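Local coordinates for carboxysome shell vertex protein CcmL (Nostoc sp., PDB 4N8X) that probably forms the vertices of the carboxysome shell as a homopentamer, thought to induce curvature in an otherwise flat hexagonal layer of CcmK subunits, at residues L57-R60 with G61-R65; T85-E89 with D90-Y94. All blocks are in the same frame, centred on the assembly; numbering follows the deposited sequence.

Overall arrangement
Interactions 1 and 2 follow one another along the chain, the first closing at R65 before the second opens at T85. Interaction 1 is the exit of strand 55-60 into a short helical turn, and interaction 2 is the tip of the hairpin made by strands 77-88 and 91-95, with its two-residue turn. Strands 55-60 and 77-88 are antiparallel neighbours in one sheet, yet the two contacts do not touch: their centres stand 24 Å apart and their nearest atoms about 7 Å. Interaction 1 lies nearer the centre of the chain and interaction 2 farther out. Both meet the second subunit, so each local turn also contributes to an interface of the CcmL pentamer.

Interaction 1: L57-R60 with G61-R65; sequences LISR and GSAAR
R60 hands the chain over to G61 at the end of strand 55-60, and the residues that follow curl back over the strand's last two. G61 turns the corner with a positive phi of 81°, where a beta carbon would collide with the carbonyl oxygen of R60, whose guanidinium NH2 forms a salt bridge to D76 of its own chain. The G61 carbonyl opens the helical turn by accepting the amide of A64, N to O 2.9 Å. S62 has its CB turned away from the strand, and its OG hydrogen-bonds R65 of the second subunit. At A63 the turn comes back to the strand: the methyl CB lies 3.9 Å from S59 CB and 3.7 Å from R60 O. The S59 hydroxyl, anti to the carbonyl carbon (chi1 -82°), bonds P74 O of the second subunit. A water bridges the two parts of the chain, donating to R60 O at 2.8 Å and accepting from A63 N at 2.9 Å. A64 adds its methyl against the carbonyl oxygen of S59, CB to O 3.8 Å. The segments thus meet through two methyls and one water rather than any direct hydrogen bond; S59 and S62 tie to the second subunit, whereas R60 is held mainly by D76 of its own chain, and its approach to R60 of the third subunit is consistent with a place near the positively charged pore.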
ATOM      1  N   LEU A  57       3.468  17.655   3.977  1.00 17.22           N
ATOM      2  CA  LEU A  57       3.258  16.513   3.118  1.00 16.97           C
ATOM      3  C   LEU A  57       3.986  15.304   3.710  1.00 17.79           C
ATOM      4  O   LEU A  57       5.144  15.409   4.131  1.00 18.95           O
ATOM      5  CB  LEU A  57       3.820  16.807   1.737  1.00 17.13           C
ATOM      6  CG  LEU A  57       3.091  17.908   1.015  1.00 19.57           C
ATOM      7  CD1 LEU A  57       3.907  18.284  -0.193  1.00 22.09           C
ATOM      8  CD2 LEU A  57       1.752  17.315   0.566  1.00 14.76           C
ATOM      9  N   ILE A  58       3.308  14.166   3.683  1.00 16.33           N
ATOM     10  CA  ILE A  58       3.858  12.890   4.123  1.00 16.18           C
ATOM     11  C   ILE A  58       4.045  11.984   2.893  1.00 17.81           C
ATOM     12  O   ILE A  58       3.130  11.832   2.097  1.00 20.30           O
ATOM     13  CB  ILE A  58       2.858  12.184   5.022  1.00 12.23           C
ATOM     14  CG1 ILE A  58       2.536  13.010   6.293  1.00 14.69           C
ATOM     15  CG2 ILE A  58       3.432  10.821   5.492  1.00 15.30           C
ATOM     16  CD1 ILE A  58       1.522  12.236   7.226  1.00 19.09           C
ATOM     17  N   SER A  59       5.234  11.396   2.738  1.00 16.53           N
ATOM     18  CA  SER A  59       5.465  10.347   1.753  1.00 17.76           C
ATOM     19  C   SER A  59       5.452   9.029   2.484  1.00 17.74           C
ATOM     20  O   SER A  59       6.042   8.922   3.575  1.00 17.05           O
ATOM     21  CB  SER A  59       6.815  10.577   1.070  1.00 25.54           C
ATOM     22  OG  SER A  59       6.664  11.530   0.038  1.00 25.01           O
ATOM     23  N   ARG A  60       4.790   8.024   1.913  1.00 18.19           N
ATOM     24  CA  ARG A  60       4.666   6.719   2.609  1.00 22.05           C
ATOM     25  C   ARG A  60       5.309   5.607   1.805  1.00 19.65           C
ATOM     26  O   ARG A  60       5.528   5.755   0.586  1.00 21.35           O
ATOM     27  CB  ARG A  60       3.173   6.399   2.971  1.00 28.12           C
ATOM     28  CG  ARG A  60       2.898   5.095   3.873  1.00105.32           C
ATOM     29  CD  ARG A  60       2.423   5.318   5.383  1.00 53.72           C
ATOM     30  NE  ARG A  60       2.489   4.095   6.223  1.00 47.36           N
ATOM     31  CZ  ARG A  60       2.061   3.954   7.499  1.00 40.98           C
ATOM     32  NH1 ARG A  60       1.488   4.948   8.190  1.00 17.86           N
ATOM     33  NH2 ARG A  60       2.218   2.769   8.113  1.00 48.64           N
ATOM     34  N   GLY A  61       5.645   4.499   2.469  1.00 20.49           N
ATOM     35  CA  GLY A  61       6.264   3.371   1.790  1.00 18.65           C
ATOM     36  C   GLY A  61       7.755   3.620   1.621  1.00 22.76           C
ATOM     37  O   GLY A  61       8.316   4.449   2.340  1.00 19.96           O
ATOM     38  N   SER A  62       8.381   2.954   0.656  1.00 20.83           N
ATOM     39  CA  SER A  62       9.840   3.079   0.412  1.00 21.91           C
ATOM     40  C   SER A  62      10.269   4.517   0.095  1.00 21.07           C
ATOM     41  O   SER A  62      11.426   4.869   0.303  1.00 21.95           O
ATOM     42  CB  SER A  62      10.344   2.100  -0.678  1.00 24.39           C
ATOM     43  OG  SER A  62       9.684   2.314  -1.933  1.00 24.86           O
ATOM     44  N   ALA A  63       9.342   5.355  -0.376  1.00 20.05           N
ATOM     45  CA  ALA A  63       9.637   6.782  -0.558  1.00 21.47           C
ATOM     46  C   ALA A  63      10.249   7.376   0.728  1.00 24.75           C
ATOM     47  O   ALA A  63      11.091   8.248   0.675  1.00 21.14           O
ATOM     48  CB  ALA A  63       8.354   7.557  -0.909  1.00 21.70           C
ATOM     49  N   ALA A  64       9.792   6.916   1.886  1.00 20.68           N
ATOM     50  CA  ALA A  64      10.218   7.556   3.128  1.00 25.97           C
ATOM     51  C   ALA A  64      11.661   7.237   3.387  1.00 26.50           C
ATOM     52  O   ALA A  64      12.307   7.891   4.206  1.00 23.69           O
ATOM     53  CB  ALA A  64       9.332   7.123   4.303  1.00 15.49           C
ATOM     54  N   ARG A  65      12.185   6.227   2.689  1.00 19.38           N
ATOM     55  CA  ARG A  65      13.565   5.811   2.936  1.00 20.94           C
ATOM     56  C   ARG A  65      14.529   6.523   1.991  1.00 25.31           C
ATOM     57  O   ARG A  65      15.741   6.334   2.080  1.00 24.53           O
ATOM     58  CB  ARG A  65      13.738   4.259   2.880  1.00 26.83           C
ATOM     59  CG  ARG A  65      12.795   3.464   3.855  1.00 21.70           C
ATOM     60  CD  ARG A  65      13.181   1.997   4.096  1.00 31.50           C
ATOM     61  NE  ARG A  65      12.809   1.089   2.986  1.00 41.26           N
ATOM     62  CZ  ARG A  65      13.667   0.643   2.072  1.00 43.90           C
ATOM     63  NH1 ARG A  65      13.261  -0.164   1.104  1.00 43.96           N
ATOM     64  NH2 ARG A  65      14.933   1.014   2.121  1.00 44.27           N
TER
HETATM   65  O   HOH W   1       6.817   4.713  -1.610  1.00 24.00           O

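Interaction 2: T85-E89 with D90-Y94; sequences TIHVE and DRLIY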
ATOM      1  N   THR A  85       1.052  27.261   1.097  1.00 28.61           N
ATOM      2  CA  THR A  85      -0.236  27.546   0.475  1.00 31.74           C
ATOM      3  C   THR A  85      -0.657  26.369  -0.383  1.00 30.95           C
ATOM      4  O   THR A  85       0.177  25.652  -0.944  1.00 24.46           O
ATOM      5  CB  THR A  85      -0.210  28.802  -0.419  1.00 30.85           C
ATOM      6  OG1 THR A  85       0.674  28.584  -1.527  1.00 34.21           O
ATOM      7  CG2 THR A  85       0.245  30.034   0.340  1.00 30.66           C
ATOM      8  N   ILE A  86      -1.965  26.182  -0.472  1.00 36.49           N
ATOM      9  CA  ILE A  86      -2.557  25.262  -1.426  1.00 38.22           C
ATOM     10  C   ILE A  86      -3.531  26.110  -2.249  1.00 46.14           C
ATOM     11  O   ILE A  86      -4.533  26.576  -1.722  1.00 45.44           O
ATOM     12  CB  ILE A  86      -3.282  24.132  -0.689  1.00 37.15           C
ATOM     13  CG1 ILE A  86      -2.282  23.338   0.159  1.00 31.00           C
ATOM     14  CG2 ILE A  86      -3.982  23.195  -1.661  1.00 39.00           C
ATOM     15  CD1 ILE A  86      -2.938  22.344   1.092  1.00 29.22           C
ATOM     16  N   HIS A  87      -3.192  26.371  -3.511  1.00 50.36           N
ATOM     17  CA  HIS A  87      -4.076  27.097  -4.417  1.00 58.03           C
ATOM     18  C   HIS A  87      -5.114  26.132  -4.995  1.00 56.92           C
ATOM     19  O   HIS A  87      -4.785  25.015  -5.397  1.00 54.72           O
ATOM     20  CB  HIS A  87      -3.292  27.725  -5.582  1.00 64.58           C
ATOM     21  CG  HIS A  87      -2.209  28.675  -5.166  1.00 70.53           C
ATOM     22  ND1 HIS A  87      -1.262  29.150  -6.051  1.00 74.75           N
ATOM     23  CD2 HIS A  87      -1.921  29.242  -3.969  1.00 72.87           C
ATOM     24  CE1 HIS A  87      -0.439  29.967  -5.418  1.00 76.08           C
ATOM     25  NE2 HIS A  87      -0.815  30.040  -4.154  1.00 75.32           N
ATOM     26  N   VAL A  88      -6.372  26.547  -5.025  1.00 58.72           N
ATOM     27  CA  VAL A  88      -7.370  25.832  -5.808  1.00 60.73           C
ATOM     28  C   VAL A  88      -7.976  26.863  -6.758  1.00 68.71           C
ATOM     29  O   VAL A  88      -8.347  27.965  -6.338  1.00 69.79           O
ATOM     30  CB  VAL A  88      -8.414  25.083  -4.924  1.00 48.63           C
ATOM     31  CG1 VAL A  88      -9.315  26.042  -4.183  1.00 52.24           C
ATOM     32  CG2 VAL A  88      -9.245  24.125  -5.756  1.00 48.79           C
ATOM     33  N   GLU A  89      -8.054  26.514  -8.040  1.00 72.05           N
ATOM     34  CA  GLU A  89      -8.228  27.506  -9.110  1.00 76.70           C
ATOM     35  C   GLU A  89      -7.313  28.729  -8.896  1.00 76.31           C
ATOM     36  O   GLU A  89      -6.114  28.662  -9.171  1.00 76.59           O
ATOM     37  CB  GLU A  89      -9.707  27.875  -9.366  1.00 80.14           C
ATOM     38  CG  GLU A  89     -10.656  27.891  -8.165  1.00 79.34           C
ATOM     39  CD  GLU A  89     -11.245  29.265  -7.917  1.00 82.84           C
ATOM     40  OE1 GLU A  89     -11.420  30.029  -8.894  1.00 84.94           O
ATOM     41  OE2 GLU A  89     -11.527  29.579  -6.742  1.00 83.42           O
ATOM     42  N   ASP A  90      -7.868  29.829  -8.397  1.00 75.95           N
ATOM     43  CA  ASP A  90      -7.048  30.939  -7.910  1.00 74.91           C
ATOM     44  C   ASP A  90      -7.488  31.339  -6.497  1.00 72.40           C
ATOM     45  O   ASP A  90      -7.186  32.434  -6.021  1.00 76.90           O
ATOM     46  CB  ASP A  90      -7.084  32.137  -8.871  1.00 76.44           C
ATOM     47  CG  ASP A  90      -8.278  33.048  -8.635  1.00 77.20           C
ATOM     48  OD1 ASP A  90      -9.416  32.638  -8.936  1.00 77.31           O
ATOM     49  OD2 ASP A  90      -8.073  34.183  -8.152  1.00 77.39           O
ATOM     50  N   ARG A  91      -8.204  30.431  -5.836  1.00 66.09           N
ATOM     51  CA  ARG A  91      -8.692  30.642  -4.475  1.00 65.26           C
ATOM     52  C   ARG A  91      -7.978  29.713  -3.485  1.00 61.84           C
ATOM     53  O   ARG A  91      -7.701  28.553  -3.791  1.00 58.59           O
ATOM     54  CB  ARG A  91     -10.213  30.455  -4.423  1.00 67.15           C
ATOM     55  CG  ARG A  91     -10.738  29.687  -3.210  1.00 64.61           C
ATOM     56  CD  ARG A  91     -12.035  28.936  -3.525  1.00 63.57           C
ATOM     57  NE  ARG A  91     -12.219  27.786  -2.636  1.00 58.73           N
ATOM     58  CZ  ARG A  91     -12.871  26.671  -2.971  1.00 58.64           C
ATOM     59  NH1 ARG A  91     -13.423  26.557  -4.180  1.00 60.95           N
ATOM     60  NH2 ARG A  91     -12.975  25.668  -2.099  1.00 52.67           N
ATOM     61  N   LEU A  92      -7.682  30.229  -2.298  1.00 60.13           N
ATOM     62  CA  LEU A  92      -6.805  29.541  -1.367  1.00 58.00           C
ATOM     63  C   LEU A  92      -7.569  28.533  -0.527  1.00 57.71           C
ATOM     64  O   LEU A  92      -8.413  28.904   0.290  1.00 62.66           O
ATOM     65  CB  LEU A  92      -6.097  30.567  -0.477  1.00 57.68           C
ATOM     66  CG  LEU A  92      -5.502  31.718  -1.294  1.00 59.76           C
ATOM     67  CD1 LEU A  92      -5.070  32.870  -0.409  1.00 60.95           C
ATOM     68  CD2 LEU A  92      -4.343  31.225  -2.145  1.00 59.68           C
ATOM     69  N   ILE A  93      -7.292  27.256  -0.749  1.00 52.97           N
ATOM     70  CA  ILE A  93      -7.772  26.217   0.148  1.00 50.54           C
ATOM     71  C   ILE A  93      -7.066  26.393   1.492  1.00 50.64           C
ATOM     72  O   ILE A  93      -7.665  26.212   2.567  1.00 50.73           O
ATOM     73  CB  ILE A  93      -7.499  24.800  -0.427  1.00 54.87           C
ATOM     74  CG1 ILE A  93      -8.731  24.254  -1.156  1.00 51.75           C
ATOM     75  CG2 ILE A  93      -7.025  23.826   0.663  1.00 56.27           C
ATOM     76  CD1 ILE A  93     -10.039  24.972  -0.841  1.00 52.60           C
ATOM     77  N   TYR A  94      -5.793  26.771   1.426  1.00 47.71           N
ATOM     78  CA  TYR A  94      -4.980  26.857   2.625  1.00 40.81           C
ATOM     79  C   TYR A  94      -3.859  27.888   2.511  1.00 40.29           C
ATOM     80  O   TYR A  94      -3.273  28.089   1.438  1.00 38.92           O
ATOM     81  CB  TYR A  94      -4.398  25.484   2.999  1.00 39.76           C
ATOM     82  CG  TYR A  94      -3.472  25.575   4.182  1.00 34.94           C
ATOM     83  CD1 TYR A  94      -3.973  25.596   5.474  1.00 35.25           C
ATOM     84  CD2 TYR A  94      -2.099  25.688   4.010  1.00 30.63           C
ATOM     85  CE1 TYR A  94      -3.131  25.707   6.570  1.00 28.33           C
ATOM     86  CE2 TYR A  94      -1.242  25.786   5.102  1.00 28.31           C
ATOM     87  CZ  TYR A  94      -1.763  25.810   6.374  1.00 31.47           C
ATOM     88  OH  TYR A  94      -0.910  25.929   7.465  1.00 32.04           O
TER
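V88 and R91, which flank the two-residue turn E89-D90, are joined by two backbone hydrogen bonds, V88 N to R91 O at 2.7 Å and R91 N to V88 O at 2.5 Å, the latter shorter than usual and uncertain in its exact length. In each the donor is tilted 22° from the carbonyl plane. Farther along, the amide of I86 donates to Y94 O, N to O 3.0 Å, approaching from above the carbonyl plane. The carbonyl of I86 is shared by two weak bonds, from the amides of I93 and Y94; both residues face I86, which makes a classic beta bulge. T85 CA adds a CH...O contact to Y94 O.

Apolar contacts gather on the face of V88 and I86. I93 spans both: its CG1 presses on V88 CG1 at 3.6 Å, and its CG2 meets I86 CG2 at 3.9 Å. An alanine here would probably open a gap between V88 and I86, leaving V88 CG1 and I86 CG2 without their partners on the I93 branches. I86 CD1 reaches on to CB of Y94. V88 CG1, set between the backbone N and carbonyl carbon (chi1 69°), also lies over one face of the R91 guanidinium, NE to CG1 3.7 Å. On the other face of the hairpin H87 and L92 run side by side, CD2 to CD2 3.6 Å.

Charges crowd the turn: E89 OE1 and D90 OD1 are 3.3 Å apart, which may be mildly unfavourable, although the place of the E89 carboxylate is doubtful. R91 brings an opposite charge nearby without forming a salt bridge.

Strand 91-95 is one of the two outermost strands of this chain's sheet, next to 77-88, whose residues T85 to V88 pair antiparallel with a strand of the second subunit, while the Y94 ring stacks on W55 at the start of strand 55-60.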